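Local coordinates for protein 5-carboxyvanillate decarboxylase (PDB 4L6D) that probably removes a carboxyl group from 5-carboxyvanillate as a manganese-dependent, non-hydrolytic member of the amidohydrolase superfamily, and is seen here with the product vanillate bound, at residues A[6-11]-A[170-175]; A[62-67]-A[108-113]; A[70-75]-A[296-301]. All blocks are in the same frame, centred on the assembly; numbering follows the deposited sequence. Where two conformers were deposited one is given.

Contact 1 of 3, residues A[6-11]-A[170-175]; sequences ATEEAV and ALYIHP. With MN (manganese (II) ion), chain I; VNL (4-hydroxy-3-methoxybenzoate), chain J.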
loop_
_atom_site.group_PDB
_atom_site.type_symbol
_atom_site.label_atom_id
_atom_site.label_comp_id
_atom_site.label_asym_id
_atom_site.label_seq_id
_atom_site.Cartn_x
_atom_site.Cartn_y
_atom_site.Cartn_z
ATOM N N ALA A 6 -7.656 -17.552 -16.792
ATOM C CA ALA A 6 -6.631 -16.680 -16.218
ATOM C C ALA A 6 -6.808 -15.250 -16.736
ATOM O O ALA A 6 -6.883 -15.047 -17.942
ATOM C CB ALA A 6 -5.243 -17.211 -16.565
ATOM N N THR A 7 -6.887 -14.269 -15.846
ATOM C CA THR A 7 -7.327 -12.935 -16.266
ATOM C C THR A 7 -6.290 -11.821 -16.423
ATOM O O THR A 7 -6.676 -10.698 -16.767
ATOM C CB THR A 7 -8.449 -12.399 -15.354
ATOM O OG1 THR A 7 -8.011 -12.422 -13.983
ATOM C CG2 THR A 7 -9.706 -13.249 -15.501
ATOM N N GLU A 8 -5.004 -12.097 -16.196
ATOM C CA GLU A 8 -3.991 -11.041 -16.342
ATOM C C GLU A 8 -2.808 -11.539 -17.156
ATOM O O GLU A 8 -1.662 -11.521 -16.699
ATOM C CB GLU A 8 -3.499 -10.513 -14.987
ATOM C CG GLU A 8 -2.882 -9.094 -15.115
ATOM C CD GLU A 8 -2.203 -8.618 -13.839
ATOM O OE1 GLU A 8 -2.905 -8.423 -12.819
ATOM O OE2 GLU A 8 -0.966 -8.435 -13.851
ATOM N N GLU A 9 -3.090 -11.970 -18.380
ATOM C CA GLU A 9 -2.119 -12.734 -19.136
ATOM C C GLU A 9 -1.588 -11.874 -20.259
ATOM O O GLU A 9 -2.297 -11.555 -21.204
ATOM C CB GLU A 9 -2.748 -14.048 -19.619
ATOM C CG GLU A 9 -3.544 -14.745 -18.491
ATOM C CD GLU A 9 -2.768 -14.776 -17.180
ATOM O OE1 GLU A 9 -3.349 -14.434 -16.112
ATOM O OE2 GLU A 9 -1.565 -15.123 -17.226
ATOM N N ALA A 10 -0.330 -11.482 -20.114
ATOM C CA ALA A 10 0.295 -10.501 -20.989
ATOM C C ALA A 10 0.670 -11.073 -22.347
ATOM O O ALA A 10 1.062 -12.237 -22.465
ATOM C CB ALA A 10 1.537 -9.935 -20.307
ATOM N N VAL A 11 0.581 -10.217 -23.363
ATOM C CA VAL A 11 0.963 -10.557 -24.724
ATOM C C VAL A 11 1.568 -9.297 -25.353
ATOM O O VAL A 11 1.383 -8.202 -24.839
ATOM C CB VAL A 11 -0.270 -11.046 -25.538
ATOM C CG1 VAL A 11 -1.277 -9.900 -25.773
ATOM C CG2 VAL A 11 0.135 -11.695 -26.844
ATOM N N ALA A 170 -15.582 -3.745 -18.873
ATOM C CA ALA A 170 -14.777 -3.581 -17.675
ATOM C C ALA A 170 -13.368 -3.117 -18.050
ATOM O O ALA A 170 -12.820 -3.552 -19.065
ATOM C CB ALA A 170 -14.725 -4.884 -16.895
ATOM N N LEU A 171 -12.799 -2.222 -17.245
ATOM C CA LEU A 171 -11.429 -1.755 -17.462
ATOM C C LEU A 171 -10.488 -2.349 -16.428
ATOM O O LEU A 171 -10.618 -2.087 -15.232
ATOM C CB LEU A 171 -11.367 -0.231 -17.385
ATOM C CG LEU A 171 -9.955 0.364 -17.447
ATOM C CD1 LEU A 171 -9.313 0.148 -18.822
ATOM C CD2 LEU A 171 -10.000 1.847 -17.120
ATOM N N TYR A 172 -9.538 -3.154 -16.894
ATOM C CA TYR A 172 -8.486 -3.674 -16.034
ATOM C C TYR A 172 -7.421 -2.595 -15.937
ATOM O O TYR A 172 -6.819 -2.232 -16.947
ATOM C CB TYR A 172 -7.901 -4.945 -16.660
ATOM C CG TYR A 172 -7.242 -5.912 -15.693
ATOM C CD1 TYR A 172 -6.216 -5.501 -14.847
ATOM C CD2 TYR A 172 -7.641 -7.247 -15.645
ATOM C CE1 TYR A 172 -5.600 -6.392 -13.981
ATOM C CE2 TYR A 172 -7.042 -8.147 -14.787
ATOM C CZ TYR A 172 -6.032 -7.711 -13.949
ATOM O OH TYR A 172 -5.451 -8.616 -13.101
ATOM N N ILE A 173 -7.222 -2.040 -14.745
ATOM C CA ILE A 173 -6.120 -1.098 -14.555
ATOM C C ILE A 173 -4.928 -1.874 -14.033
ATOM O O ILE A 173 -4.799 -2.123 -12.827
ATOM C CB ILE A 173 -6.478 0.093 -13.636
ATOM C CG1 ILE A 173 -7.669 0.865 -14.213
ATOM C CG2 ILE A 173 -5.280 1.025 -13.526
ATOM C CD1 ILE A 173 -8.138 2.032 -13.337
ATOM N N HIS A 174 -4.079 -2.270 -14.978
ATOM C CA HIS A 174 -2.861 -3.027 -14.719
ATOM C C HIS A 174 -1.794 -2.059 -14.213
ATOM O O HIS A 174 -1.876 -0.866 -14.470
ATOM C CB HIS A 174 -2.432 -3.659 -16.046
ATOM C CG HIS A 174 -1.284 -4.609 -15.935
ATOM N ND1 HIS A 174 0.032 -4.195 -15.928
ATOM C CD2 HIS A 174 -1.255 -5.957 -15.822
ATOM C CE1 HIS A 174 0.820 -5.248 -15.820
ATOM N NE2 HIS A 174 0.065 -6.330 -15.752
ATOM N N PRO A 175 -0.783 -2.550 -13.483
ATOM C CA PRO A 175 0.280 -1.615 -13.087
ATOM C C PRO A 175 1.182 -1.125 -14.229
ATOM O O PRO A 175 1.225 -1.664 -15.334
ATOM C CB PRO A 175 1.124 -2.433 -12.091
ATOM C CG PRO A 175 0.194 -3.518 -11.613
ATOM C CD PRO A 175 -0.685 -3.839 -12.775
HETATM MN MN MN I . 0.738 -8.353 -15.214
HETATM C C1 VNL J . 6.571 -7.903 -14.564
HETATM C CO1 VNL J . 5.623 -8.664 -13.866
HETATM C CO2 VNL J . 6.186 -7.033 -15.603
HETATM C CM1 VNL J . 4.259 -8.576 -14.200
HETATM C CM2 VNL J . 4.840 -6.921 -15.941
HETATM O OM VNL J . 4.370 -6.101 -16.935
HETATM C CZ VNL J . 3.845 -7.722 -15.222
HETATM C CC VNL J . 8.030 -8.044 -14.216
HETATM C CV VNL J . 5.281 -5.272 -17.681
HETATM O O1 VNL J . 8.431 -9.013 -13.515
HETATM O O2 VNL J . 8.839 -7.214 -14.695
HETATM O O3 VNL J . 2.618 -7.815 -15.817
HETATM O O HOH W 1 -0.016 -9.174 -17.103
#
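CG of Glu8 lies at the edge of the His174 ring, in its plane, as does CZ of the bound vanillate; CD of Pro175 sits over one face, 3.2 Å above the plane. The carboxylate of Glu8 stands nearly upright to two rings, its plane 83° from that of Tyr172 and 79° from that of His174. Its two oxygens divide the work. OE2 binds the manganese ion at 2.2 Å, as does NE2 of His174; OE1 turns its anti lone pair to OH of Tyr172, which donates a hydrogen bond of 2.6 Å and is also hydrogen-bonded to Thr270. Glu8 swings CG to the side opposite its backbone N (chi1 -158°) and runs out extended, which carries the carboxylate across the barrel interior. ND1 of His174 donates to Pro175 O at 2.9 Å, which, with the metal bond at NE2, helps to fix the ring's rotation. A phenylalanine in place of Tyr172 would probably leave OE1 of Glu8 without this donor, with Ser272 as a remaining partner, and the carboxylate freer to turn. Vanillate O3 at 2.0 Å, a water and Asp297 complete the manganese sphere; the cation probably helps to stabilise the phenolic oxygen of vanillate as phenolate.

Contact 2 of 3, residues A[62-67]-A[108-113]; sequences AEMDSN and PTRFAG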
loop_
_atom_site.group_PDB
_atom_site.type_symbol
_atom_site.label_atom_id
_atom_site.label_comp_id
_atom_site.label_asym_id
_atom_site.label_seq_id
_atom_site.Cartn_x
_atom_site.Cartn_y
_atom_site.Cartn_z
ATOM N N ALA A 62 0.833 -24.880 -24.927
ATOM C CA ALA A 62 1.326 -26.153 -24.404
ATOM C C ALA A 62 1.257 -26.171 -22.876
ATOM O O ALA A 62 0.870 -27.175 -22.275
ATOM C CB ALA A 62 2.755 -26.429 -24.890
ATOM N N GLU A 63 1.630 -25.056 -22.261
ATOM C CA GLU A 63 1.593 -24.949 -20.801
ATOM C C GLU A 63 0.154 -24.910 -20.286
ATOM O O GLU A 63 -0.159 -25.489 -19.243
ATOM C CB GLU A 63 2.343 -23.706 -20.333
ATOM C CG GLU A 63 3.837 -23.877 -20.372
ATOM C CD GLU A 63 4.345 -24.635 -19.165
ATOM O OE1 GLU A 63 4.179 -24.126 -18.035
ATOM O OE2 GLU A 63 4.895 -25.742 -19.342
ATOM N N MET A 64 -0.728 -24.232 -21.011
ATOM C CA MET A 64 -2.142 -24.273 -20.658
ATOM C C MET A 64 -2.654 -25.705 -20.690
ATOM O O MET A 64 -3.340 -26.148 -19.775
ATOM C CB MET A 64 -2.967 -23.378 -21.584
ATOM C CG MET A 64 -2.703 -21.884 -21.369
ATOM S SD MET A 64 -3.284 -20.870 -22.750
ATOM C CE MET A 64 -5.057 -21.157 -22.646
ATOM N N ASP A 65 -2.290 -26.444 -21.729
ATOM C CA ASP A 65 -2.765 -27.812 -21.862
ATOM C C ASP A 65 -2.229 -28.723 -20.754
ATOM O O ASP A 65 -2.982 -29.521 -20.186
ATOM C CB ASP A 65 -2.427 -28.372 -23.250
ATOM C CG ASP A 65 -3.277 -27.755 -24.349
ATOM O OD1 ASP A 65 -4.355 -27.218 -24.034
ATOM O OD2 ASP A 65 -2.870 -27.815 -25.525
ATOM N N SER A 66 -0.944 -28.598 -20.436
ATOM C CA SER A 66 -0.347 -29.473 -19.428
ATOM C C SER A 66 -0.874 -29.183 -18.025
ATOM O O SER A 66 -0.854 -30.056 -17.164
ATOM C CB SER A 66 1.187 -29.395 -19.461
ATOM O OG SER A 66 1.646 -28.146 -18.976
ATOM N N ASN A 67 -1.360 -27.964 -17.801
ATOM C CA ASN A 67 -1.885 -27.582 -16.487
ATOM C C ASN A 67 -3.405 -27.512 -16.402
ATOM O O ASN A 67 -3.960 -27.170 -15.356
ATOM C CB ASN A 67 -1.284 -26.250 -16.045
ATOM C CG ASN A 67 0.186 -26.362 -15.745
ATOM O OD1 ASN A 67 0.573 -26.837 -14.674
ATOM N ND2 ASN A 67 1.024 -25.931 -16.690
ATOM N N PRO A 108 -10.828 -19.091 -30.229
ATOM C CA PRO A 108 -11.728 -18.375 -29.320
ATOM C C PRO A 108 -12.188 -19.185 -28.113
ATOM O O PRO A 108 -12.765 -18.593 -27.201
ATOM C CB PRO A 108 -12.925 -18.031 -30.217
ATOM C CG PRO A 108 -12.918 -19.082 -31.278
ATOM C CD PRO A 108 -11.456 -19.350 -31.542
ATOM N N THR A 109 -11.955 -20.497 -28.096
ATOM C CA THR A 109 -12.271 -21.268 -26.898
ATOM C C THR A 109 -11.117 -21.247 -25.895
ATOM O O THR A 109 -11.300 -21.632 -24.734
ATOM C CB THR A 109 -12.640 -22.729 -27.202
ATOM O OG1 THR A 109 -11.479 -23.427 -27.661
ATOM C CG2 THR A 109 -13.756 -22.807 -28.237
ATOM N N ARG A 110 -9.944 -20.791 -26.340
ATOM C CA ARG A 110 -8.762 -20.753 -25.470
ATOM C C ARG A 110 -8.308 -19.344 -25.119
ATOM O O ARG A 110 -7.624 -19.144 -24.119
ATOM C CB ARG A 110 -7.588 -21.513 -26.090
ATOM C CG ARG A 110 -7.926 -22.945 -26.546
ATOM C CD ARG A 110 -8.530 -23.831 -25.434
ATOM N NE ARG A 110 -7.662 -24.030 -24.264
ATOM C CZ ARG A 110 -6.675 -24.917 -24.205
ATOM N NH1 ARG A 110 -6.401 -25.676 -25.251
ATOM N NH2 ARG A 110 -5.939 -25.035 -23.105
ATOM N N PHE A 111 -8.682 -18.363 -25.932
ATOM C CA PHE A 111 -8.230 -17.006 -25.670
ATOM C C PHE A 111 -9.361 -16.011 -25.735
ATOM O O PHE A 111 -10.189 -16.066 -26.641
ATOM C CB PHE A 111 -7.094 -16.622 -26.626
ATOM C CG PHE A 111 -5.885 -17.496 -26.469
ATOM C CD1 PHE A 111 -5.062 -17.349 -25.361
ATOM C CD2 PHE A 111 -5.609 -18.504 -27.376
ATOM C CE1 PHE A 111 -3.968 -18.173 -25.182
ATOM C CE2 PHE A 111 -4.518 -19.330 -27.201
ATOM C CZ PHE A 111 -3.700 -19.167 -26.099
ATOM N N ALA A 112 -9.385 -15.122 -24.749
ATOM C CA ALA A 112 -10.228 -13.936 -24.782
ATOM C C ALA A 112 -9.266 -12.749 -24.781
ATOM O O ALA A 112 -8.065 -12.933 -24.588
ATOM C CB ALA A 112 -11.174 -13.904 -23.576
ATOM N N GLY A 113 -9.766 -11.534 -25.003
ATOM C CA GLY A 113 -8.867 -10.401 -25.101
ATOM C C GLY A 113 -9.407 -9.080 -24.606
ATOM O O GLY A 113 -10.592 -8.778 -24.746
#
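Met64 and Asp65, neighbours on the helix 59-67, meet Arg110 and Phe111 at the start of the strand 111-115 by quite different means. Met64 comes first. Its CB lies 3.7 Å from NH2 of Arg110, and its chain runs alongside the arginine, the two pointing opposite ways, until a bend at chi3 (65°) brings the methyl CE to 3.6 Å from Arg110 O. The sulfur SD reaches the Phe111 ring at CE1, 3.7 Å away; it sits obliquely, 56° off the ring normal, in a Met-aromatic contact. His72 and Met303 also pack on this buried methionine.

Asp65 follows, exposed at the surface. Both terminal nitrogens of Arg110 grip one oxygen, OD1, in an end-on salt bridge: NH1 of Arg110, at 2.8 Å, meets the syn lone pair of Asp65 OD1, and NH2 at 2.9 Å meets OD1 nearly along the C-O bond. OD1 lies in the guanidinium plane, though the carboxylate itself is turned 30° from it. Bends at chi2 and chi3 curl the arginine so that its guanidinium faces Asp65, while NE and NH2 also donate to the backbone oxygens of Asp70 and Val69.

Arg110 thus ties the helix 59-67 and the backbone at Val69 and Asp70 to the start of the strand 111-115. Such packing of a helix on the strands, away from the active-site manganese, belongs to the outer layer of a TIM-type (beta/alpha) barrel.

Contact 3 of 3, residues A[70-75]-A[296-301]; sequences DMHLLS and IDYPYQ. With MN (manganese (II) ion), chain I; VNL (4-hydroxy-3-methoxybenzoate), chain J.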
loop_
_atom_site.group_PDB
_atom_site.type_symbol
_atom_site.label_atom_id
_atom_site.label_comp_id
_atom_site.label_asym_id
_atom_site.label_seq_id
_atom_site.Cartn_x
_atom_site.Cartn_y
_atom_site.Cartn_z
ATOM N N ASP A 70 -8.117 -23.620 -19.094
ATOM C CA ASP A 70 -9.041 -23.483 -20.211
ATOM C C ASP A 70 -8.738 -22.258 -21.070
ATOM O O ASP A 70 -8.713 -22.348 -22.295
ATOM C CB ASP A 70 -10.484 -23.420 -19.696
ATOM C CG ASP A 70 -10.861 -24.633 -18.859
ATOM O OD1 ASP A 70 -10.257 -24.847 -17.778
ATOM O OD2 ASP A 70 -11.784 -25.363 -19.277
ATOM N N MET A 71 -8.525 -21.112 -20.433
ATOM C CA MET A 71 -8.344 -19.857 -21.169
ATOM C C MET A 71 -7.347 -18.883 -20.564
ATOM O O MET A 71 -7.137 -18.844 -19.349
ATOM C CB MET A 71 -9.685 -19.105 -21.284
ATOM C CG MET A 71 -10.800 -19.873 -21.968
ATOM S SD MET A 71 -12.293 -18.881 -22.198
ATOM C CE MET A 71 -11.814 -17.948 -23.662
ATOM N N HIS A 72 -6.752 -18.084 -21.442
ATOM C CA HIS A 72 -6.116 -16.832 -21.047
ATOM C C HIS A 72 -6.937 -15.675 -21.564
ATOM O O HIS A 72 -7.323 -15.651 -22.748
ATOM C CB HIS A 72 -4.735 -16.680 -21.669
ATOM C CG HIS A 72 -3.647 -17.405 -20.948
ATOM N ND1 HIS A 72 -2.315 -17.125 -21.163
ATOM C CD2 HIS A 72 -3.685 -18.408 -20.040
ATOM C CE1 HIS A 72 -1.576 -17.910 -20.400
ATOM N NE2 HIS A 72 -2.381 -18.712 -19.725
ATOM N N LEU A 73 -7.198 -14.718 -20.680
ATOM C CA LEU A 73 -7.662 -13.386 -21.077
ATOM C C LEU A 73 -6.423 -12.536 -21.321
ATOM O O LEU A 73 -5.712 -12.161 -20.380
ATOM C CB LEU A 73 -8.542 -12.779 -19.977
ATOM C CG LEU A 73 -9.018 -11.344 -20.189
ATOM C CD1 LEU A 73 -10.011 -11.243 -21.362
ATOM C CD2 LEU A 73 -9.634 -10.809 -18.890
ATOM N N LEU A 74 -6.149 -12.280 -22.594
ATOM C CA LEU A 74 -4.915 -11.610 -23.006
ATOM C C LEU A 74 -5.037 -10.096 -22.902
ATOM O O LEU A 74 -6.108 -9.535 -23.131
ATOM C CB LEU A 74 -4.575 -11.980 -24.451
ATOM C CG LEU A 74 -4.446 -13.469 -24.770
ATOM C CD1 LEU A 74 -4.350 -13.693 -26.281
ATOM C CD2 LEU A 74 -3.225 -14.067 -24.081
ATOM N N SER A 75 -3.919 -9.442 -22.589
ATOM C CA SER A 75 -3.843 -7.982 -22.551
ATOM C C SER A 75 -2.485 -7.558 -23.075
ATOM O O SER A 75 -1.471 -8.186 -22.749
ATOM C CB SER A 75 -4.036 -7.473 -21.112
ATOM O OG SER A 75 -3.313 -8.270 -20.175
ATOM N N ILE A 296 -2.859 -15.587 -13.561
ATOM C CA ILE A 296 -1.513 -16.142 -13.455
ATOM C C ILE A 296 -0.453 -15.046 -13.471
ATOM O O ILE A 296 0.539 -15.134 -12.740
ATOM C CB ILE A 296 -1.213 -17.139 -14.591
ATOM C CG1 ILE A 296 -2.235 -18.280 -14.598
ATOM C CG2 ILE A 296 0.219 -17.668 -14.468
ATOM C CD1 ILE A 296 -2.233 -19.056 -15.898
ATOM N N ASP A 297 -0.668 -14.017 -14.295
ATOM C CA ASP A 297 0.375 -13.050 -14.654
ATOM C C ASP A 297 1.469 -13.689 -15.528
ATOM O O ASP A 297 2.647 -13.340 -15.420
ATOM C CB ASP A 297 0.993 -12.369 -13.416
ATOM C CG ASP A 297 1.075 -10.863 -13.556
ATOM O OD1 ASP A 297 1.045 -10.366 -14.698
ATOM O OD2 ASP A 297 1.181 -10.175 -12.517
ATOM N N TYR A 298 1.073 -14.617 -16.399
ATOM C CA TYR A 298 1.976 -15.197 -17.387
ATOM C C TYR A 298 2.293 -14.115 -18.442
ATOM O O TYR A 298 1.424 -13.312 -18.759
ATOM C CB TYR A 298 1.286 -16.403 -18.035
ATOM C CG TYR A 298 2.142 -17.114 -19.051
ATOM C CD1 TYR A 298 2.999 -18.132 -18.665
ATOM C CD2 TYR A 298 2.109 -16.751 -20.398
ATOM C CE1 TYR A 298 3.794 -18.780 -19.586
ATOM C CE2 TYR A 298 2.901 -17.391 -21.324
ATOM C CZ TYR A 298 3.738 -18.413 -20.914
ATOM O OH TYR A 298 4.546 -19.064 -21.818
ATOM N N PRO A 299 3.526 -14.079 -18.991
ATOM C CA PRO A 299 4.677 -14.967 -18.786
ATOM C C PRO A 299 5.620 -14.506 -17.687
ATOM O O PRO A 299 6.713 -15.065 -17.534
ATOM C CB PRO A 299 5.388 -14.898 -20.137
ATOM C CG PRO A 299 5.176 -13.485 -20.573
ATOM C CD PRO A 299 3.758 -13.148 -20.114
ATOM N N TYR A 300 5.207 -13.503 -16.930
ATOM C CA TYR A 300 6.045 -12.988 -15.854
ATOM C C TYR A 300 6.082 -13.930 -14.648
ATOM O O TYR A 300 7.009 -13.875 -13.836
ATOM C CB TYR A 300 5.579 -11.584 -15.470
ATOM C CG TYR A 300 5.673 -10.598 -16.629
ATOM C CD1 TYR A 300 6.905 -10.086 -17.037
ATOM C CD2 TYR A 300 4.537 -10.204 -17.333
ATOM C CE1 TYR A 300 7.004 -9.195 -18.108
ATOM C CE2 TYR A 300 4.627 -9.309 -18.404
ATOM C CZ TYR A 300 5.858 -8.808 -18.783
ATOM O OH TYR A 300 5.962 -7.924 -19.836
ATOM N N GLN A 301 5.063 -14.781 -14.533
ATOM C CA GLN A 301 5.026 -15.853 -13.542
ATOM C C GLN A 301 4.624 -17.153 -14.228
ATOM O O GLN A 301 3.965 -17.129 -15.269
ATOM C CB GLN A 301 4.046 -15.530 -12.420
ATOM C CG GLN A 301 4.466 -14.304 -11.643
ATOM C CD GLN A 301 3.889 -14.246 -10.244
ATOM O OE1 GLN A 301 3.824 -13.182 -9.657
ATOM N NE2 GLN A 301 3.525 -15.398 -9.688
HETATM MN MN MN I . 0.738 -8.353 -15.214
HETATM C C1 VNL J . 6.571 -7.903 -14.564
HETATM C CO1 VNL J . 5.623 -8.664 -13.866
HETATM C CO2 VNL J . 6.186 -7.033 -15.603
HETATM C CM1 VNL J . 4.259 -8.576 -14.200
HETATM C CM2 VNL J . 4.840 -6.921 -15.941
HETATM O OM VNL J . 4.370 -6.101 -16.935
HETATM C CZ VNL J . 3.845 -7.722 -15.222
HETATM C CC VNL J . 8.030 -8.044 -14.216
HETATM C CV VNL J . 5.281 -5.272 -17.681
HETATM O O1 VNL J . 8.431 -9.013 -13.515
HETATM O O2 VNL J . 8.839 -7.214 -14.695
HETATM O O3 VNL J . 2.618 -7.815 -15.817
HETATM O O HOH W 1 -0.016 -9.174 -17.103
#
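The strand 71-75 passes an irregular loop, 296-301, with His72 and Ile296 the nearest pair at 8.9 Å between CA atoms and no hydrogen bond joining the two segments, so side chains alone bridge them. His72 is the whole of the first segment's share. Its NE2 lies 3.8 Å from the methyl CD1 of Ile296, the two side chains crossing at about a right angle, while CE1 comes 3.9 Å from CD2 of Tyr298. That tyrosine carbon sits at the edge of the imidazole, in its plane, but the rings are inclined at 57° with centroids 5.7 Å apart, an oblique aromatic pair. A first torsion of -178° sends the Tyr298 ring out from the loop so that CD2, CG and CB come near CE1 of His72; Pro299, which follows a cis peptide bond, lays CB over the centre of one face. Met303 of the helix 303-311 packs against His72, Ile296 and Tyr298 together.

On the pocket side the same loop changes character. Asp297 OD1 binds the manganese ion at 2.1 Å, and OD2 accepts from His227. Tyr300 sets one face of its ring over vanillate, whose CM2 lies 3.4 Å above the plane of the tyrosine ring near the centre; OH of Tyr300 is hydrogen-bonded to Thr77. A metal-binding aspartate just after the eighth barrel strand is a hallmark of the amidohydrolase active site.

Contacts 1 and 3 are buried, whereas contact 2, whose centre is about 19 Å from that of the chain, is only partly buried. Contacts 1 and 3 share one manganese ion, its vanillate and a water, and meet directly: Glu9 OE2 lies 2.8 Å from Tyr298 N, a probable hydrogen bond. The strands 5-11, 71-76 and 111-115 are successive in the parallel barrel sheet; contact 1 spans the barrel to the strand 171-174, while contacts 2 and 3 each pair a strand with a helix or a loop. Chemistry follows place: metal coordination inside the barrel in contact 1, apolar and aromatic packing behind a metal-binding loop in contact 3, and a salt bridge beside a Met-aromatic contact in contact 2.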